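PDB 6Z5S: light harvesting complex 1 Protein W from Rhodopseudomonas palustris, which probably interrupts the ring of light-harvesting antenna subunits around the reaction centre, leaving a gap through which quinones may pass. Local coordinates for residues L4-A14 with I47-G56. Residues are numbered along the deposited sequence; the frame is centred on the assembly and turned at random.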
ATOM      1  N   LEU A   4     -19.394 -47.957 -23.112  1.00 80.38           N
ATOM      2  CA  LEU A   4     -18.376 -47.601 -24.089  1.00 80.38           C
ATOM      3  C   LEU A   4     -17.297 -46.690 -23.533  1.00 80.38           C
ATOM      4  O   LEU A   4     -16.135 -46.811 -23.936  1.00 80.38           O
ATOM      5  CB  LEU A   4     -19.012 -46.914 -25.299  1.00 80.38           C
ATOM      6  CG  LEU A   4     -20.141 -47.631 -26.031  1.00 80.38           C
ATOM      7  CD1 LEU A   4     -21.483 -47.312 -25.400  1.00 80.38           C
ATOM      8  CD2 LEU A   4     -20.139 -47.240 -27.491  1.00 80.38           C
ATOM      9  N   LEU A   5     -17.657 -45.780 -22.628  1.00 81.38           N
ATOM     10  CA  LEU A   5     -16.732 -44.732 -22.211  1.00 81.38           C
ATOM     11  C   LEU A   5     -15.448 -45.318 -21.644  1.00 81.38           C
ATOM     12  O   LEU A   5     -14.366 -45.141 -22.213  1.00 81.38           O
ATOM     13  CB  LEU A   5     -17.405 -43.818 -21.191  1.00 81.38           C
ATOM     14  CG  LEU A   5     -16.556 -42.613 -20.797  1.00 81.38           C
ATOM     15  CD1 LEU A   5     -16.212 -41.811 -22.032  1.00 81.38           C
ATOM     16  CD2 LEU A   5     -17.286 -41.753 -19.786  1.00 81.38           C
ATOM     17  N   VAL A   6     -15.549 -46.036 -20.524  1.00 84.00           N
ATOM     18  CA  VAL A   6     -14.363 -46.672 -19.965  1.00 84.00           C
ATOM     19  C   VAL A   6     -13.845 -47.762 -20.890  1.00 84.00           C
ATOM     20  O   VAL A   6     -12.664 -48.119 -20.825  1.00 84.00           O
ATOM     21  CB  VAL A   6     -14.650 -47.234 -18.559  1.00 84.00           C
ATOM     22  CG1 VAL A   6     -15.489 -48.487 -18.647  1.00 84.00           C
ATOM     23  CG2 VAL A   6     -13.353 -47.506 -17.817  1.00 84.00           C
ATOM     24  N   LEU A   7     -14.698 -48.292 -21.765  1.00 81.72           N
ATOM     25  CA  LEU A   7     -14.233 -49.273 -22.733  1.00 81.72           C
ATOM     26  C   LEU A   7     -13.339 -48.638 -23.782  1.00 81.72           C
ATOM     27  O   LEU A   7     -12.397 -49.280 -24.255  1.00 81.72           O
ATOM     28  CB  LEU A   7     -15.419 -49.954 -23.400  1.00 81.72           C
ATOM     29  CG  LEU A   7     -15.129 -51.121 -24.338  1.00 81.72           C
ATOM     30  CD1 LEU A   7     -16.275 -52.091 -24.245  1.00 81.72           C
ATOM     31  CD2 LEU A   7     -14.963 -50.658 -25.774  1.00 81.72           C
ATOM     32  N   THR A   8     -13.606 -47.389 -24.156  1.00 80.91           N
ATOM     33  CA  THR A   8     -12.815 -46.751 -25.197  1.00 80.91           C
ATOM     34  C   THR A   8     -11.469 -46.346 -24.602  1.00 80.91           C
ATOM     35  O   THR A   8     -11.135 -45.162 -24.501  1.00 80.91           O
ATOM     36  CB  THR A   8     -13.563 -45.557 -25.799  1.00 80.91           C
ATOM     37  OG1 THR A   8     -14.821 -46.006 -26.312  1.00 80.91           O
ATOM     38  CG2 THR A   8     -12.793 -44.982 -26.970  1.00 80.91           C
ATOM     39  N   ALA A   9     -10.727 -47.347 -24.138  1.00 81.58           N
ATOM     40  CA  ALA A   9      -9.296 -47.247 -23.918  1.00 81.58           C
ATOM     41  C   ALA A   9      -8.522 -47.784 -25.105  1.00 81.58           C
ATOM     42  O   ALA A   9      -7.289 -47.762 -25.090  1.00 81.58           O
ATOM     43  CB  ALA A   9      -8.891 -47.995 -22.648  1.00 81.58           C
ATOM     44  N   ILE A  10      -9.224 -48.291 -26.120  1.00 80.38           N
ATOM     45  CA  ILE A  10      -8.612 -48.513 -27.424  1.00 80.38           C
ATOM     46  C   ILE A  10      -7.912 -47.247 -27.882  1.00 80.38           C
ATOM     47  O   ILE A  10      -6.815 -47.289 -28.455  1.00 80.38           O
ATOM     48  CB  ILE A  10      -9.674 -48.962 -28.445  1.00 80.38           C
ATOM     49  CG1 ILE A  10     -10.326 -50.272 -28.014  1.00 80.38           C
ATOM     50  CG2 ILE A  10      -9.069 -49.098 -29.825  1.00 80.38           C
ATOM     51  CD1 ILE A  10     -11.622 -50.088 -27.270  1.00 80.38           C
ATOM     52  N   ALA A  11      -8.534 -46.095 -27.625  1.00 82.37           N
ATOM     53  CA  ALA A  11      -7.939 -44.821 -28.002  1.00 82.37           C
ATOM     54  C   ALA A  11      -6.587 -44.627 -27.336  1.00 82.37           C
ATOM     55  O   ALA A  11      -5.599 -44.299 -27.999  1.00 82.37           O
ATOM     56  CB  ALA A  11      -8.882 -43.680 -27.634  1.00 82.37           C
ATOM     57  N   PHE A  12      -6.520 -44.836 -26.022  1.00 81.31           N
ATOM     58  CA  PHE A  12      -5.281 -44.569 -25.302  1.00 81.31           C
ATOM     59  C   PHE A  12      -4.168 -45.518 -25.728  1.00 81.31           C
ATOM     60  O   PHE A  12      -3.031 -45.086 -25.949  1.00 81.31           O
ATOM     61  CB  PHE A  12      -5.521 -44.657 -23.798  1.00 81.31           C
ATOM     62  CG  PHE A  12      -6.235 -43.467 -23.235  1.00 81.31           C
ATOM     63  CD1 PHE A  12      -5.562 -42.281 -23.016  1.00 81.31           C
ATOM     64  CD2 PHE A  12      -7.581 -43.530 -22.937  1.00 81.31           C
ATOM     65  CE1 PHE A  12      -6.214 -41.185 -22.506  1.00 81.31           C
ATOM     66  CE2 PHE A  12      -8.239 -42.435 -22.423  1.00 81.31           C
ATOM     67  CZ  PHE A  12      -7.554 -41.259 -22.209  1.00 81.31           C
ATOM     68  N   VAL A  13      -4.470 -46.810 -25.867  1.00 83.34           N
ATOM     69  CA  VAL A  13      -3.421 -47.760 -26.222  1.00 83.34           C
ATOM     70  C   VAL A  13      -2.980 -47.563 -27.665  1.00 83.34           C
ATOM     71  O   VAL A  13      -1.788 -47.651 -27.977  1.00 83.34           O
ATOM     72  CB  VAL A  13      -3.879 -49.206 -25.956  1.00 83.34           C
ATOM     73  CG1 VAL A  13      -4.106 -49.417 -24.477  1.00 83.34           C
ATOM     74  CG2 VAL A  13      -5.139 -49.526 -26.730  1.00 83.34           C
ATOM     75  N   ALA A  14      -3.920 -47.278 -28.568  1.00 83.54           N
ATOM     76  CA  ALA A  14      -3.544 -47.043 -29.957  1.00 83.54           C
ATOM     77  C   ALA A  14      -2.737 -45.759 -30.094  1.00 83.54           C
ATOM     78  O   ALA A  14      -1.810 -45.682 -30.910  1.00 83.54           O
ATOM     79  CB  ALA A  14      -4.791 -46.997 -30.834  1.00 83.54           C
ATOM     80  N   ILE A  47      -7.924 -41.188 -34.104  1.00 75.94           N
ATOM     81  CA  ILE A  47      -7.976 -42.587 -33.696  1.00 75.94           C
ATOM     82  C   ILE A  47      -9.233 -42.853 -32.880  1.00 75.94           C
ATOM     83  O   ILE A  47      -9.979 -43.800 -33.148  1.00 75.94           O
ATOM     84  CB  ILE A  47      -6.709 -42.959 -32.909  1.00 75.94           C
ATOM     85  CG1 ILE A  47      -5.489 -42.969 -33.827  1.00 75.94           C
ATOM     86  CG2 ILE A  47      -6.889 -44.294 -32.220  1.00 75.94           C
ATOM     87  CD1 ILE A  47      -5.648 -43.843 -35.040  1.00 75.94           C
ATOM     88  N   THR A  48      -9.482 -42.024 -31.864  1.00 75.58           N
ATOM     89  CA  THR A  48     -10.649 -42.262 -31.025  1.00 75.58           C
ATOM     90  C   THR A  48     -11.946 -42.020 -31.785  1.00 75.58           C
ATOM     91  O   THR A  48     -12.946 -42.691 -31.516  1.00 75.58           O
ATOM     92  CB  THR A  48     -10.596 -41.415 -29.755  1.00 75.58           C
ATOM     93  OG1 THR A  48     -11.649 -41.816 -28.875  1.00 75.58           O
ATOM     94  CG2 THR A  48     -10.775 -39.978 -30.069  1.00 75.58           C
ATOM     95  N   LEU A  49     -11.950 -41.098 -32.749  1.00 74.93           N
ATOM     96  CA  LEU A  49     -13.126 -40.923 -33.593  1.00 74.93           C
ATOM     97  C   LEU A  49     -13.449 -42.199 -34.352  1.00 74.93           C
ATOM     98  O   LEU A  49     -14.585 -42.683 -34.322  1.00 74.93           O
ATOM     99  CB  LEU A  49     -12.908 -39.775 -34.574  1.00 74.93           C
ATOM    100  CG  LEU A  49     -14.055 -39.616 -35.573  1.00 74.93           C
ATOM    101  CD1 LEU A  49     -15.283 -39.040 -34.890  1.00 74.93           C
ATOM    102  CD2 LEU A  49     -13.639 -38.782 -36.765  1.00 74.93           C
ATOM    103  N   VAL A  50     -12.460 -42.755 -35.054  1.00 76.84           N
ATOM    104  CA  VAL A  50     -12.744 -43.936 -35.865  1.00 76.84           C
ATOM    105  C   VAL A  50     -13.065 -45.130 -34.979  1.00 76.84           C
ATOM    106  O   VAL A  50     -13.908 -45.964 -35.333  1.00 76.84           O
ATOM    107  CB  VAL A  50     -11.585 -44.228 -36.835  1.00 76.84           C
ATOM    108  CG1 VAL A  50     -11.215 -42.971 -37.599  1.00 76.84           C
ATOM    109  CG2 VAL A  50     -10.380 -44.781 -36.106  1.00 76.84           C
ATOM    110  N   ALA A  51     -12.443 -45.218 -33.804  1.00 78.57           N
ATOM    111  CA  ALA A  51     -12.760 -46.305 -32.886  1.00 78.57           C
ATOM    112  C   ALA A  51     -14.197 -46.200 -32.395  1.00 78.57           C
ATOM    113  O   ALA A  51     -14.928 -47.196 -32.375  1.00 78.57           O
ATOM    114  CB  ALA A  51     -11.788 -46.303 -31.711  1.00 78.57           C
ATOM    115  N   ALA A  52     -14.622 -45.003 -31.994  1.00 78.33           N
ATOM    116  CA  ALA A  52     -16.000 -44.830 -31.557  1.00 78.33           C
ATOM    117  C   ALA A  52     -16.971 -45.102 -32.695  1.00 78.33           C
ATOM    118  O   ALA A  52     -18.044 -45.670 -32.479  1.00 78.33           O
ATOM    119  CB  ALA A  52     -16.200 -43.425 -31.000  1.00 78.33           C
ATOM    120  N   PHE A  53     -16.599 -44.736 -33.919  1.00 80.97           N
ATOM    121  CA  PHE A  53     -17.476 -45.013 -35.051  1.00 80.97           C
ATOM    122  C   PHE A  53     -17.614 -46.509 -35.282  1.00 80.97           C
ATOM    123  O   PHE A  53     -18.698 -46.994 -35.620  1.00 80.97           O
ATOM    124  CB  PHE A  53     -16.949 -44.328 -36.307  1.00 80.97           C
ATOM    125  CG  PHE A  53     -17.312 -45.036 -37.580  1.00 80.97           C
ATOM    126  CD1 PHE A  53     -18.615 -45.022 -38.055  1.00 80.97           C
ATOM    127  CD2 PHE A  53     -16.348 -45.710 -38.310  1.00 80.97           C
ATOM    128  CE1 PHE A  53     -18.949 -45.670 -39.229  1.00 80.97           C
ATOM    129  CE2 PHE A  53     -16.676 -46.358 -39.486  1.00 80.97           C
ATOM    130  CZ  PHE A  53     -17.977 -46.338 -39.945  1.00 80.97           C
ATOM    131  N   VAL A  54     -16.529 -47.259 -35.104  1.00 79.68           N
ATOM    132  CA  VAL A  54     -16.624 -48.683 -35.384  1.00 79.68           C
ATOM    133  C   VAL A  54     -17.308 -49.423 -34.241  1.00 79.68           C
ATOM    134  O   VAL A  54     -17.979 -50.433 -34.476  1.00 79.68           O
ATOM    135  CB  VAL A  54     -15.237 -49.274 -35.696  1.00 79.68           C
ATOM    136  CG1 VAL A  54     -14.428 -49.468 -34.437  1.00 79.68           C
ATOM    137  CG2 VAL A  54     -15.380 -50.582 -36.443  1.00 79.68           C
ATOM    138  N   LEU A  55     -17.183 -48.947 -33.004  1.00 82.16           N
ATOM    139  CA  LEU A  55     -17.752 -49.665 -31.872  1.00 82.16           C
ATOM    140  C   LEU A  55     -19.023 -49.020 -31.334  1.00 82.16           C
ATOM    141  O   LEU A  55     -19.491 -49.404 -30.260  1.00 82.16           O
ATOM    142  CB  LEU A  55     -16.715 -49.818 -30.756  1.00 82.16           C
ATOM    143  CG  LEU A  55     -16.175 -48.627 -29.962  1.00 82.16           C
ATOM    144  CD1 LEU A  55     -16.997 -48.360 -28.721  1.00 82.16           C
ATOM    145  CD2 LEU A  55     -14.724 -48.847 -29.592  1.00 82.16           C
ATOM    146  N   GLY A  56     -19.587 -48.048 -32.041  1.00 84.26           N
ATOM    147  CA  GLY A  56     -20.896 -47.550 -31.681  1.00 84.26           C
ATOM    148  C   GLY A  56     -21.965 -48.099 -32.596  1.00 84.26           C
ATOM    149  O   GLY A  56     -23.111 -48.288 -32.181  1.00 84.26           O
TER
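L55 has the largest share of this contact, lodged against L4 and I10 and burying more surface than any other residue of the two segments, and it does so by spreading its two methyls. CD1 lies 3.6 Å from CD2 of L4, the two leucines running past one another head to tail, whereas CD2 meets CD1 of I10 tip to tip at 4.1 Å. The fork is aimed by chi1 of 67°, which places CG of L55 between its backbone N and carbonyl carbon. Toward the N-terminal end of 47-56 the alanine methyls of A11 and A14 pack on T48 and I47: CB of A11 rests on CB of T48 (3.5 Å), and CB of A14 on CG2 of I47 (3.7 Å). T8 bridges the two patches. Its CG2, anti to the backbone N, lies 3.9 Å from OG1 of T48, the two side chains crossing at about a right angle, while its own OG1 borders CD1 of L55 (4.0 Å). No hydrogen bond spans the segments; the hydroxyl of T8 instead turns back on its own segment and donates to L4 O (2.8 Å), arriving 45° out of the carbonyl plane. L4 O also accepts from the N of T8, so two donors grip it and tie the turn ahead of helix 10-24. Replacing T8 by an alanine would probably cost L4 O one of these donors and open a gap beside L55 and T48. The short axes of 10-14 and 47-56 approach to 9.1 Å at 141°, a tilted antiparallel pairing in which A11 and T48 bring the backbones nearest. Segment 47-56 lies in a predicted transmembrane helix. Helix 67-89 packs against both partners, with F12 touching V84 and T48 touching A78, and with M70 and A74 meeting A52; this joins the N-terminal segment with helices 37-57 and 67-89 into one helical bundle.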